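Local coordinates for DUF4276 family protein (Pyrococcus horikoshii, PDB 2P62) that is of unknown function but belongs to a family of the Toprim-like clan, consistent with a role in nucleic acid metabolism, at residues 76-81 against 85-90; 35-40 against 50-55; 110-115 against 122-127; 12-17 against 60-65; 19-24 against 234-239. All coordinates share one frame; numbering follows the deposited sequence.

Interaction 1 of 5, residues 76-81 against 85-90; sequences KSVLDS and GLLNVE
The peptide carbonyl of Ser81 is the flat group at the centre of this contact, and the backbone N-H of Leu86 comes to its oxygen tilted 27° from the carbonyl plane. The bond, 2.8 Å from Leu86 N to Ser81 O, is nearly straight at the hydrogen (169°) and belongs to a Schellman motif that ends helix 71-84. Gly85, with positive phi, is the C-prime residue that lets the chain turn back; the motif is completed by Gly85 N to Val82 O, and the same N-H has a weak bond to Ser81 O. Beyond this turn the chain runs into strand 89-97, and hydrophobic packing takes over. Leu87 leans with its CB, CG and CD1 against Ser81 CB, the closest being CD1 at 3.9 Å. The Ser81 hydroxyl is hydrogen-bonded to the backbone oxygen of Lys41. Further down, Val78 and Val89 meet nearly perpendicular. Trp42 of helix 39-42 touches Val78, Leu87 and Val89, and Leu5 and Ile3 of strand 2-7 add to the packing. With Val78 CG1 anti to the backbone N (chi1 178°), this single methyl meets CB and both methyls of Val89, the nearest being CG1 at 3.9 Å.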
# COMPACT_ATOMS: atom_id res chain seq x y z
N LYS A 76 19.40 21.24 -3.78
CA LYS A 76 19.90 22.59 -3.57
C LYS A 76 20.05 22.85 -2.07
O LYS A 76 21.10 23.28 -1.61
CB LYS A 76 18.95 23.60 -4.21
CG LYS A 76 19.53 24.98 -4.33
CD LYS A 76 18.54 25.94 -4.97
CE LYS A 76 19.21 27.28 -5.27
NZ LYS A 76 19.90 27.83 -4.06
N SER A 77 18.99 22.57 -1.32
CA SER A 77 19.02 22.76 0.12
C SER A 77 20.18 22.00 0.74
O SER A 77 21.06 22.61 1.36
CB SER A 77 17.72 22.27 0.76
OG SER A 77 16.59 22.83 0.13
N VAL A 78 20.19 20.68 0.59
CA VAL A 78 21.24 19.86 1.18
C VAL A 78 22.63 20.38 0.81
O VAL A 78 23.47 20.59 1.68
CB VAL A 78 21.10 18.36 0.78
CG1 VAL A 78 22.23 17.56 1.38
CG2 VAL A 78 19.77 17.79 1.29
N LEU A 79 22.86 20.60 -0.48
CA LEU A 79 24.13 21.11 -0.98
C LEU A 79 24.51 22.45 -0.35
O LEU A 79 25.66 22.67 0.03
CB LEU A 79 24.07 21.26 -2.50
CG LEU A 79 24.71 20.22 -3.42
CD1 LEU A 79 24.60 18.83 -2.84
CD2 LEU A 79 24.02 20.31 -4.76
N ASP A 80 23.55 23.37 -0.27
CA ASP A 80 23.82 24.67 0.33
C ASP A 80 24.13 24.48 1.82
O ASP A 80 25.07 25.07 2.36
CB ASP A 80 22.63 25.63 0.13
CG ASP A 80 22.54 26.18 -1.31
OD1 ASP A 80 21.44 26.62 -1.70
OD2 ASP A 80 23.56 26.20 -2.04
N SER A 81 23.35 23.63 2.49
CA SER A 81 23.59 23.37 3.90
C SER A 81 24.99 22.79 4.09
O SER A 81 25.68 23.12 5.05
CB SER A 81 22.54 22.40 4.46
OG SER A 81 21.23 22.93 4.34
N GLY A 85 28.10 24.28 6.08
CA GLY A 85 28.55 23.47 7.20
C GLY A 85 27.47 23.19 8.24
O GLY A 85 27.78 23.04 9.42
N LEU A 86 26.21 23.11 7.80
CA LEU A 86 25.06 22.86 8.67
C LEU A 86 24.55 21.41 8.60
O LEU A 86 23.69 21.01 9.38
CB LEU A 86 23.91 23.82 8.30
CG LEU A 86 24.29 25.29 8.08
CD1 LEU A 86 23.05 26.10 7.70
CD2 LEU A 86 24.94 25.85 9.34
N LEU A 87 25.06 20.64 7.64
CA LEU A 87 24.67 19.24 7.47
C LEU A 87 25.90 18.41 7.19
O LEU A 87 26.78 18.81 6.43
CB LEU A 87 23.70 19.06 6.31
CG LEU A 87 22.20 19.03 6.65
CD1 LEU A 87 21.38 18.81 5.40
CD2 LEU A 87 21.94 17.91 7.65
N ASN A 88 25.96 17.23 7.79
CA ASN A 88 27.10 16.36 7.57
C ASN A 88 26.81 15.30 6.50
O ASN A 88 26.99 14.10 6.72
CB ASN A 88 27.50 15.67 8.88
CG ASN A 88 28.86 15.03 8.79
OD1 ASN A 88 29.11 13.99 9.41
ND2 ASN A 88 29.75 15.64 8.02
N VAL A 89 26.36 15.76 5.34
CA VAL A 89 26.05 14.85 4.24
C VAL A 89 27.25 14.74 3.31
O VAL A 89 27.80 15.75 2.87
CB VAL A 89 24.81 15.35 3.44
CG1 VAL A 89 24.67 14.56 2.14
CG2 VAL A 89 23.57 15.17 4.28
N GLU A 90 27.65 13.51 3.03
CA GLU A 90 28.80 13.27 2.17
C GLU A 90 28.46 12.56 0.86
O GLU A 90 29.23 12.60 -0.09
CB GLU A 90 29.85 12.46 2.94
CG GLU A 90 29.50 11.02 3.19
CD GLU A 90 30.53 10.33 4.08
OE1 GLU A 90 31.64 10.88 4.24
OE2 GLU A 90 30.23 9.24 4.61

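Interaction 2 of 5, residues 35-40 against 50-55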
# COMPACT_ATOMS: atom_id res chain seq x y z
N PRO A 35 13.84 12.90 14.99
CA PRO A 35 14.41 14.24 14.83
C PRO A 35 13.81 15.00 13.65
O PRO A 35 14.19 14.79 12.50
CB PRO A 35 15.90 13.95 14.63
CG PRO A 35 15.88 12.64 13.91
CD PRO A 35 14.83 11.86 14.68
N GLU A 36 12.86 15.89 13.95
CA GLU A 36 12.19 16.68 12.92
C GLU A 36 13.21 17.32 11.98
O GLU A 36 13.89 18.29 12.34
CB GLU A 36 11.33 17.77 13.58
CG GLU A 36 10.29 17.26 14.58
CD GLU A 36 9.23 16.37 13.95
OE1 GLU A 36 9.57 15.28 13.46
OE2 GLU A 36 8.05 16.77 13.95
N PHE A 37 13.33 16.78 10.77
CA PHE A 37 14.26 17.30 9.79
C PHE A 37 13.91 18.73 9.40
O PHE A 37 12.91 18.97 8.72
CB PHE A 37 14.27 16.41 8.54
CG PHE A 37 14.88 15.05 8.76
CD1 PHE A 37 14.21 14.09 9.51
CD2 PHE A 37 16.12 14.74 8.23
CE1 PHE A 37 14.78 12.84 9.74
CE2 PHE A 37 16.70 13.49 8.45
CZ PHE A 37 16.03 12.54 9.21
N PRO A 38 14.73 19.71 9.83
CA PRO A 38 14.47 21.12 9.51
C PRO A 38 14.46 21.40 8.01
O PRO A 38 15.51 21.42 7.36
CB PRO A 38 15.61 21.84 10.24
CG PRO A 38 16.72 20.83 10.20
CD PRO A 38 16.00 19.55 10.55
N ILE A 39 13.27 21.63 7.47
CA ILE A 39 13.11 21.90 6.05
C ILE A 39 14.14 22.92 5.55
O ILE A 39 14.67 22.79 4.45
CB ILE A 39 11.69 22.43 5.74
CG1 ILE A 39 11.54 22.68 4.23
CG2 ILE A 39 11.41 23.69 6.54
CD1 ILE A 39 10.16 23.16 3.82
N GLY A 40 14.43 23.92 6.38
CA GLY A 40 15.39 24.93 6.00
C GLY A 40 16.73 24.35 5.60
O GLY A 40 17.48 24.98 4.84
N PRO A 50 11.14 10.79 6.77
CA PRO A 50 12.04 9.91 6.03
C PRO A 50 12.49 8.71 6.84
O PRO A 50 12.55 8.75 8.07
CB PRO A 50 13.20 10.83 5.67
CG PRO A 50 13.25 11.77 6.81
CD PRO A 50 11.79 12.08 7.08
N LEU A 51 12.81 7.63 6.15
CA LEU A 51 13.27 6.42 6.81
C LEU A 51 14.76 6.60 7.14
O LEU A 51 15.56 6.96 6.27
CB LEU A 51 13.06 5.23 5.89
CG LEU A 51 13.59 3.88 6.35
CD1 LEU A 51 12.87 3.40 7.61
CD2 LEU A 51 13.42 2.90 5.20
N VAL A 52 15.11 6.37 8.40
CA VAL A 52 16.49 6.50 8.85
C VAL A 52 17.04 5.15 9.30
O VAL A 52 16.58 4.58 10.29
CB VAL A 52 16.61 7.49 10.02
CG1 VAL A 52 18.08 7.63 10.43
CG2 VAL A 52 16.06 8.84 9.63
N LEU A 53 18.03 4.66 8.57
CA LEU A 53 18.66 3.39 8.88
C LEU A 53 20.07 3.69 9.37
O LEU A 53 20.76 4.53 8.78
CB LEU A 53 18.72 2.50 7.63
CG LEU A 53 17.40 2.22 6.91
CD1 LEU A 53 17.65 1.18 5.82
CD2 LEU A 53 16.35 1.71 7.90
N GLU A 54 20.49 3.02 10.44
CA GLU A 54 21.82 3.26 11.00
C GLU A 54 22.61 2.00 11.33
O GLU A 54 22.04 0.95 11.61
CB GLU A 54 21.71 4.11 12.26
CG GLU A 54 21.13 5.48 12.02
CD GLU A 54 21.00 6.30 13.29
OE1 GLU A 54 20.60 7.48 13.20
OE2 GLU A 54 21.30 5.76 14.37
N LYS A 55 23.94 2.13 11.29
CA LYS A 55 24.88 1.06 11.60
C LYS A 55 26.26 1.67 11.78
O LYS A 55 26.73 2.44 10.94
CB LYS A 55 24.92 0.03 10.47
CG LYS A 55 25.86 -1.13 10.72
CD LYS A 55 25.88 -2.03 9.50
CE LYS A 55 26.95 -3.11 9.61
NZ LYS A 55 26.79 -3.89 10.85
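Phe37 lays one face of its ring over Pro50 and turns an edge to Val52, so a single aromatic side chain bridges Pro50, just ahead of strand 51-55, and Val52 within it. The side chains of Phe37 and Pro50 run antiparallel past one another, which brings the proline CG above the ring. CG stands 3.7 Å from the ring centroid and only 20° off the normal, a CH-pi contact, although it is displaced toward the rim and comes nearest to Phe37 CE1 at 3.5 Å. The proline CD lies farther off, near CD1 and CE1 of the same ring. Val52 approaches differently: its CG2 lies close to the ring plane and meets the edge at Phe37 CZ, 3.7 Å away. The ring itself is put in place by a chi1 of -69°, with CG beside the backbone N, which directs it from the loop toward the strand. Around this trio Phe37 also makes an edge-to-face contact with Trp42 and touches Phe44 and Val61, while Pro50 rests on Val61 and Ile63. The loop leading into helix 39-42 is thereby fastened to one face of the sheet. Between the two segments the attachment is made by dispersion and the weak polarity of C-H groups over an aromatic pi cloud, with the rigid proline ring and a valine methyl as the surfaces and no charge to be neutralised.

Interaction 3 of 5, residues 110-115 against 122-127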
# COMPACT_ATOMS: atom_id res chain seq x y z
N SER A 110 21.29 18.07 -14.64
CA SER A 110 20.45 19.22 -14.98
C SER A 110 19.92 19.94 -13.73
O SER A 110 19.36 21.03 -13.84
CB SER A 110 19.25 18.78 -15.83
OG SER A 110 18.23 18.20 -15.02
N PHE A 111 20.09 19.33 -12.56
CA PHE A 111 19.65 19.94 -11.30
C PHE A 111 20.77 20.76 -10.66
O PHE A 111 20.51 21.58 -9.78
CB PHE A 111 19.21 18.85 -10.30
CG PHE A 111 18.03 18.04 -10.77
CD1 PHE A 111 17.91 16.70 -10.43
CD2 PHE A 111 17.06 18.62 -11.58
CE1 PHE A 111 16.85 15.94 -10.89
CE2 PHE A 111 15.99 17.87 -12.05
CZ PHE A 111 15.89 16.53 -11.71
N LEU A 112 22.00 20.54 -11.10
CA LEU A 112 23.16 21.22 -10.54
C LEU A 112 23.68 22.42 -11.31
O LEU A 112 24.84 22.45 -11.73
CB LEU A 112 24.30 20.23 -10.36
CG LEU A 112 23.97 18.98 -9.55
CD1 LEU A 112 25.17 18.07 -9.57
CD2 LEU A 112 23.58 19.36 -8.11
N ARG A 113 22.83 23.43 -11.50
CA ARG A 113 23.24 24.63 -12.21
C ARG A 113 23.97 25.60 -11.26
O ARG A 113 23.66 25.66 -10.08
CB ARG A 113 22.00 25.29 -12.82
CG ARG A 113 22.11 25.57 -14.30
CD ARG A 113 22.48 27.02 -14.54
NE ARG A 113 21.49 27.93 -13.94
CZ ARG A 113 21.46 29.24 -14.14
NH1 ARG A 113 22.36 29.82 -14.94
NH2 ARG A 113 20.54 29.99 -13.55
N GLU A 114 24.94 26.35 -11.79
CA GLU A 114 25.71 27.31 -10.98
C GLU A 114 26.54 26.59 -9.91
O GLU A 114 26.82 27.14 -8.84
CB GLU A 114 24.79 28.33 -10.28
CG GLU A 114 24.05 29.27 -11.23
CD GLU A 114 24.96 30.30 -11.89
OE1 GLU A 114 24.47 31.05 -12.77
OE2 GLU A 114 26.16 30.37 -11.54
N ARG A 115 26.94 25.35 -10.22
CA ARG A 115 27.73 24.52 -9.31
C ARG A 115 29.02 24.10 -9.98
O ARG A 115 29.04 23.79 -11.17
CB ARG A 115 26.98 23.23 -8.94
CG ARG A 115 25.70 23.39 -8.12
CD ARG A 115 25.99 23.65 -6.65
NE ARG A 115 24.74 23.75 -5.89
CZ ARG A 115 24.65 24.21 -4.64
NH1 ARG A 115 25.74 24.63 -4.01
NH2 ARG A 115 23.47 24.27 -4.04
N GLY A 122 32.23 7.72 -11.74
CA GLY A 122 30.84 7.77 -12.13
C GLY A 122 29.96 8.61 -11.22
O GLY A 122 28.74 8.61 -11.37
N ALA A 123 30.56 9.33 -10.28
CA ALA A 123 29.78 10.18 -9.38
C ALA A 123 30.00 11.65 -9.72
O ALA A 123 31.04 12.01 -10.28
CB ALA A 123 30.16 9.91 -7.95
N ILE A 124 29.02 12.49 -9.41
CA ILE A 124 29.11 13.93 -9.66
C ILE A 124 29.51 14.56 -8.31
O ILE A 124 28.76 14.47 -7.34
CB ILE A 124 27.74 14.52 -10.13
CG1 ILE A 124 27.29 13.85 -11.43
CG2 ILE A 124 27.85 16.01 -10.37
CD1 ILE A 124 25.93 14.29 -11.91
N VAL A 125 30.68 15.17 -8.26
CA VAL A 125 31.15 15.77 -7.02
C VAL A 125 31.02 17.28 -7.07
O VAL A 125 31.53 17.94 -7.98
CB VAL A 125 32.64 15.40 -6.72
CG1 VAL A 125 33.04 15.89 -5.35
CG2 VAL A 125 32.84 13.89 -6.80
N THR A 126 30.32 17.83 -6.09
CA THR A 126 30.12 19.26 -6.00
C THR A 126 29.93 19.58 -4.53
O THR A 126 29.29 18.82 -3.80
CB THR A 126 28.90 19.72 -6.83
OG1 THR A 126 28.77 21.15 -6.76
CG2 THR A 126 27.63 19.09 -6.31
N GLU A 127 30.51 20.70 -4.09
CA GLU A 127 30.40 21.10 -2.69
C GLU A 127 30.95 19.98 -1.81
O GLU A 127 30.55 19.84 -0.66
CB GLU A 127 28.93 21.36 -2.35
CG GLU A 127 28.53 22.82 -2.12
CD GLU A 127 29.07 23.80 -3.16
OE1 GLU A 127 30.21 24.29 -2.97
OE2 GLU A 127 28.36 24.08 -4.16
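Arg115 and Glu127 form a salt bridge, with Arg115 NH1 only 2.7 Å from Glu127 OE2. The bond is bent, 141° at the hydrogen, and the two planar groups are 55° apart: the oxygen lies near the guanidinium edge, 18° out of that plane, while the nitrogen comes to the carboxylate from above its plane. A bend at chi2 of Arg115 helps turn the guanidinium to this meeting. Its other terminal nitrogen, NH2, pairs with Asp80 of helix 71-84, so the arginine spans two acids and ties the loop 110-115 to both that helix and the end of strand 123-126. Nearer the backbone, Arg115 passes Thr126 with its CB 3.5 Å from Thr126 OG1. That hydroxyl is turned to the backbone oxygen of Glu116, to which it is hydrogen-bonded. Farther along the strand the contact becomes purely apolar. Leu112 CD1 closes to 3.5 Å on Ile124 CG2, and Leu79 and Ile131 join Leu112 from helix 71-84 and strand 129-136. The loop after helix 104-109 thus lies across a strand near one margin of the sheet. One guanidinium between two carboxylates would probably help keep both acids ionised, and being gripped at both NH1 and NH2 limits its rotation, while the leucine and isoleucine supply hydrophobic closure alongside.

Interaction 4 of 5, residues 12-17 against 60-65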
# COMPACT_ATOMS: atom_id res chain seq x y z
N THR A 12 7.62 1.26 -3.03
CA THR A 12 8.18 0.02 -3.55
C THR A 12 9.71 0.07 -3.56
O THR A 12 10.38 -0.87 -3.12
CB THR A 12 7.68 -0.30 -4.99
OG1 THR A 12 7.86 0.84 -5.84
CG2 THR A 12 6.19 -0.68 -4.97
N ASP A 13 10.27 1.18 -4.06
CA ASP A 13 11.72 1.35 -4.12
C ASP A 13 12.30 1.47 -2.72
O ASP A 13 13.41 1.01 -2.47
CB ASP A 13 12.10 2.60 -4.94
CG ASP A 13 11.28 2.74 -6.23
OD1 ASP A 13 10.34 3.57 -6.25
OD2 ASP A 13 11.56 2.02 -7.22
N GLU A 14 11.56 2.10 -1.80
CA GLU A 14 12.07 2.24 -0.44
C GLU A 14 12.13 0.88 0.28
O GLU A 14 13.08 0.61 1.02
CB GLU A 14 11.20 3.21 0.37
CG GLU A 14 11.56 3.26 1.86
CD GLU A 14 10.47 3.89 2.72
OE1 GLU A 14 10.34 5.13 2.73
OE2 GLU A 14 9.72 3.13 3.37
N SER A 15 11.14 0.03 0.07
CA SER A 15 11.12 -1.29 0.71
C SER A 15 12.25 -2.16 0.20
O SER A 15 12.94 -2.82 0.98
CB SER A 15 9.79 -2.01 0.46
OG SER A 15 8.74 -1.40 1.16
N PHE A 16 12.42 -2.17 -1.12
CA PHE A 16 13.46 -2.96 -1.75
C PHE A 16 14.82 -2.63 -1.13
O PHE A 16 15.53 -3.53 -0.68
CB PHE A 16 13.48 -2.69 -3.27
CG PHE A 16 14.53 -3.46 -4.02
CD1 PHE A 16 15.76 -2.87 -4.32
CD2 PHE A 16 14.31 -4.77 -4.41
CE1 PHE A 16 16.75 -3.59 -5.00
CE2 PHE A 16 15.29 -5.50 -5.09
CZ PHE A 16 16.52 -4.90 -5.39
N PHE A 17 15.17 -1.35 -1.06
CA PHE A 17 16.46 -0.98 -0.48
C PHE A 17 16.53 -1.23 1.03
O PHE A 17 17.57 -1.65 1.54
CB PHE A 17 16.77 0.49 -0.78
CG PHE A 17 17.42 0.70 -2.12
CD1 PHE A 17 18.78 0.43 -2.30
CD2 PHE A 17 16.67 1.12 -3.21
CE1 PHE A 17 19.38 0.56 -3.56
CE2 PHE A 17 17.26 1.25 -4.47
CZ PHE A 17 18.62 0.97 -4.64
N LEU A 60 21.81 6.35 7.03
CA LEU A 60 21.24 6.43 5.69
C LEU A 60 19.85 7.01 5.80
O LEU A 60 18.97 6.44 6.44
CB LEU A 60 21.17 5.05 5.04
CG LEU A 60 22.51 4.35 4.85
CD1 LEU A 60 22.29 2.93 4.39
CD2 LEU A 60 23.36 5.13 3.86
N VAL A 61 19.65 8.17 5.17
CA VAL A 61 18.37 8.84 5.18
C VAL A 61 17.73 8.57 3.82
O VAL A 61 18.21 9.05 2.80
CB VAL A 61 18.54 10.36 5.39
CG1 VAL A 61 17.18 11.04 5.39
CG2 VAL A 61 19.26 10.61 6.72
N ILE A 62 16.65 7.80 3.82
CA ILE A 62 15.96 7.44 2.59
C ILE A 62 14.64 8.19 2.48
O ILE A 62 13.83 8.19 3.41
CB ILE A 62 15.65 5.93 2.57
CG1 ILE A 62 16.92 5.15 2.90
CG2 ILE A 62 15.08 5.52 1.23
CD1 ILE A 62 16.69 3.69 3.02
N ILE A 63 14.42 8.84 1.34
CA ILE A 63 13.18 9.58 1.11
C ILE A 63 12.57 9.16 -0.22
O ILE A 63 13.28 8.78 -1.14
CB ILE A 63 13.40 11.12 1.05
CG1 ILE A 63 14.35 11.47 -0.08
CG2 ILE A 63 13.97 11.61 2.36
CD1 ILE A 63 14.58 12.96 -0.23
N HIS A 64 11.24 9.24 -0.31
CA HIS A 64 10.52 8.90 -1.54
C HIS A 64 9.30 9.80 -1.68
O HIS A 64 9.00 10.59 -0.78
CB HIS A 64 10.06 7.44 -1.52
CG HIS A 64 8.95 7.17 -0.56
ND1 HIS A 64 9.17 6.93 0.78
CD2 HIS A 64 7.61 7.10 -0.74
CE1 HIS A 64 8.01 6.73 1.38
NE2 HIS A 64 7.05 6.83 0.48
N ALA A 65 8.59 9.67 -2.80
CA ALA A 65 7.39 10.47 -3.09
C ALA A 65 7.66 11.95 -2.82
O ALA A 65 6.80 12.68 -2.30
CB ALA A 65 6.20 9.98 -2.25
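Glu14 contributes most to this contact, reaching from helix 11-23 toward Ile62 and His64 at the C-terminal end of strand 58-63. Its CG is anti to the backbone N (chi1 172°) and the chain stays extended beyond it, which carries the carboxylate out to the imidazole. There Glu14 OE1 lies 2.9 Å from His64 ND1 and 3.1 Å from CE1; the carboxylate and ring planes are 81° apart, and the oxygen approaches the ring obliquely. His64 holds its ring between its own backbone N and carbonyl carbon, at chi1 71°, just after the strand. The other carboxylate oxygen, OE2, has a long and weak ion pair with Lys11 one turn earlier, and His64 also packs on Lys11 and on Val8. Lower on the strand the aliphatic part of Glu14 is used instead: its CG touches Ile62 CG2 at 4.2 Å, and Ile62 also packs on Leu21 of the same helix. A polar end near the helix start thus gives way to hydrophobic packing along the strand. Strand 2-7, running parallel beside strand 58-63, leads through a short loop into this helix, and a helix lying on the parallel strands is consistent with the alpha/beta fold of the Toprim-like clan.

Interaction 5 of 5, residues 19-24 against 234-239; sequences VLLEKL and PLLERM
This is a helix-helix packing contact, entirely apolar, between the C-terminal part of helix 11-23 and the last helix of the chain, 233-239. One leucine of the final helix, Leu236, does the touching on its side, and it divides its two methyls between successive residues of the other helix. Its CD1 meets Leu20 CD1 at 4.1 Å, these two side chains being set almost square to each other. Its CD2 lies 4.3 Å from Leu21 CD2. Leu236 has CG beside the backbone N and anti to the carbonyl carbon (chi1 -69°), and the branch that follows presents both methyls toward helix 11-23. The separations are those of ordinary van der Waals packing, and all three leucines are buried. The closest CA atoms across the contact, those of Leu21 and Leu236, are 7.9 Å apart, a spacing bridged by the leucine side chains. Helix 220-229 borders the same group, with Leu223 on Leu20 and Leu227 on Leu236, while Ile212 of helix 204-218 packs on Leu20. On the sheet side, Leu21 rests on Leu53 of strand 51-55, and Leu235 and Met239 lie against Tyr93 of strand 89-97.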
# COMPACT_ATOMS: atom_id res chain seq x y z
N VAL A 19 14.94 -3.57 2.88
CA VAL A 19 15.13 -4.96 3.27
C VAL A 19 16.58 -5.41 3.03
O VAL A 19 17.15 -6.15 3.83
CB VAL A 19 14.11 -5.92 2.57
CG1 VAL A 19 14.30 -5.90 1.05
CG2 VAL A 19 14.27 -7.33 3.13
N LEU A 20 17.19 -4.95 1.95
CA LEU A 20 18.58 -5.33 1.69
C LEU A 20 19.51 -4.68 2.71
O LEU A 20 20.38 -5.34 3.27
CB LEU A 20 19.01 -4.90 0.30
CG LEU A 20 18.32 -5.59 -0.88
CD1 LEU A 20 18.62 -4.78 -2.13
CD2 LEU A 20 18.77 -7.05 -1.02
N LEU A 21 19.33 -3.38 2.95
CA LEU A 21 20.17 -2.65 3.89
C LEU A 21 20.06 -3.14 5.34
O LEU A 21 21.02 -3.08 6.09
CB LEU A 21 19.87 -1.15 3.82
CG LEU A 21 20.21 -0.42 2.51
CD1 LEU A 21 19.78 1.03 2.59
CD2 LEU A 21 21.72 -0.52 2.26
N GLU A 22 18.87 -3.62 5.71
CA GLU A 22 18.65 -4.13 7.07
C GLU A 22 19.03 -5.60 7.19
O GLU A 22 19.97 -5.96 7.91
CB GLU A 22 17.17 -3.97 7.47
CG GLU A 22 16.75 -2.52 7.74
CD GLU A 22 15.30 -2.36 8.23
OE1 GLU A 22 14.92 -1.22 8.57
OE2 GLU A 22 14.54 -3.34 8.27
N LYS A 23 18.32 -6.45 6.45
CA LYS A 23 18.53 -7.88 6.49
C LYS A 23 19.81 -8.42 5.88
O LYS A 23 20.22 -9.54 6.19
CB LYS A 23 17.31 -8.58 5.87
CG LYS A 23 15.99 -8.25 6.56
CD LYS A 23 16.00 -8.64 8.05
CE LYS A 23 14.65 -8.37 8.73
NZ LYS A 23 14.34 -6.92 8.85
N LEU A 24 20.44 -7.64 5.03
CA LEU A 24 21.68 -8.09 4.40
C LEU A 24 22.92 -7.36 4.93
O LEU A 24 23.98 -7.97 5.05
CB LEU A 24 21.58 -7.92 2.89
CG LEU A 24 22.60 -8.70 2.07
CD1 LEU A 24 22.35 -10.20 2.20
CD2 LEU A 24 22.49 -8.27 0.63
N PRO A 234 27.78 -3.29 -6.44
CA PRO A 234 28.66 -2.12 -6.32
C PRO A 234 27.98 -0.88 -5.76
O PRO A 234 28.60 -0.08 -5.07
CB PRO A 234 29.20 -1.94 -7.75
CG PRO A 234 28.16 -2.61 -8.61
CD PRO A 234 27.78 -3.82 -7.81
N LEU A 235 26.69 -0.72 -6.04
CA LEU A 235 25.93 0.42 -5.53
C LEU A 235 25.68 0.25 -4.02
O LEU A 235 25.86 1.18 -3.23
CB LEU A 235 24.57 0.52 -6.24
CG LEU A 235 23.57 1.52 -5.63
CD1 LEU A 235 23.98 2.94 -6.00
CD2 LEU A 235 22.16 1.23 -6.12
N LEU A 236 25.25 -0.94 -3.64
CA LEU A 236 24.99 -1.24 -2.24
C LEU A 236 26.26 -1.13 -1.42
O LEU A 236 26.26 -0.54 -0.33
CB LEU A 236 24.41 -2.65 -2.10
CG LEU A 236 22.99 -2.80 -2.67
CD1 LEU A 236 22.65 -4.27 -2.91
CD2 LEU A 236 22.02 -2.15 -1.71
N GLU A 237 27.35 -1.68 -1.95
CA GLU A 237 28.61 -1.65 -1.23
C GLU A 237 29.16 -0.23 -1.08
O GLU A 237 29.98 0.03 -0.21
CB GLU A 237 29.63 -2.56 -1.92
CG GLU A 237 29.13 -4.00 -2.05
CD GLU A 237 30.16 -4.95 -2.64
OE1 GLU A 237 30.91 -4.53 -3.55
OE2 GLU A 237 30.21 -6.12 -2.20
N ARG A 238 28.67 0.68 -1.91
CA ARG A 238 29.09 2.08 -1.85
C ARG A 238 28.28 2.78 -0.76
O ARG A 238 28.84 3.50 0.08
CB ARG A 238 28.84 2.76 -3.20
CG ARG A 238 29.93 3.72 -3.61
CD ARG A 238 31.27 3.00 -3.62
NE ARG A 238 32.38 3.86 -3.99
CZ ARG A 238 32.63 4.27 -5.23
NH1 ARG A 238 33.68 5.06 -5.45
NH2 ARG A 238 31.85 3.90 -6.23
N MET A 239 26.97 2.56 -0.78
CA MET A 239 26.05 3.12 0.19
C MET A 239 26.57 2.78 1.59
O MET A 239 26.67 3.64 2.46
CB MET A 239 24.64 2.53 0.00
CG MET A 239 23.95 2.84 -1.34
SD MET A 239 22.31 2.04 -1.46
CE MET A 239 21.42 3.23 -2.51

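Interactions 1 to 4 all reach one mixed sheet, and interaction 5 packs helices beside it. Helix 11-23 is shared by interactions 4 and 5, whose centres lie about 12 Å apart and whose segments alternate along the chain: interaction 4 sets it on the sheet and interaction 5 sets it against the C-terminal helix. Interactions 2 and 4 meet through the neighbouring antiparallel strands 51-55 and 58-63, with Phe37 and helix 11-23 on opposite faces. Interactions 1 and 3, with centres about 13 Å apart, are linked by the Asp80-Arg115 salt bridge. Interactions 2, 1 and 3 follow in series, all inside the long loop closed by interaction 5, so helices near the two chain ends pair across this span.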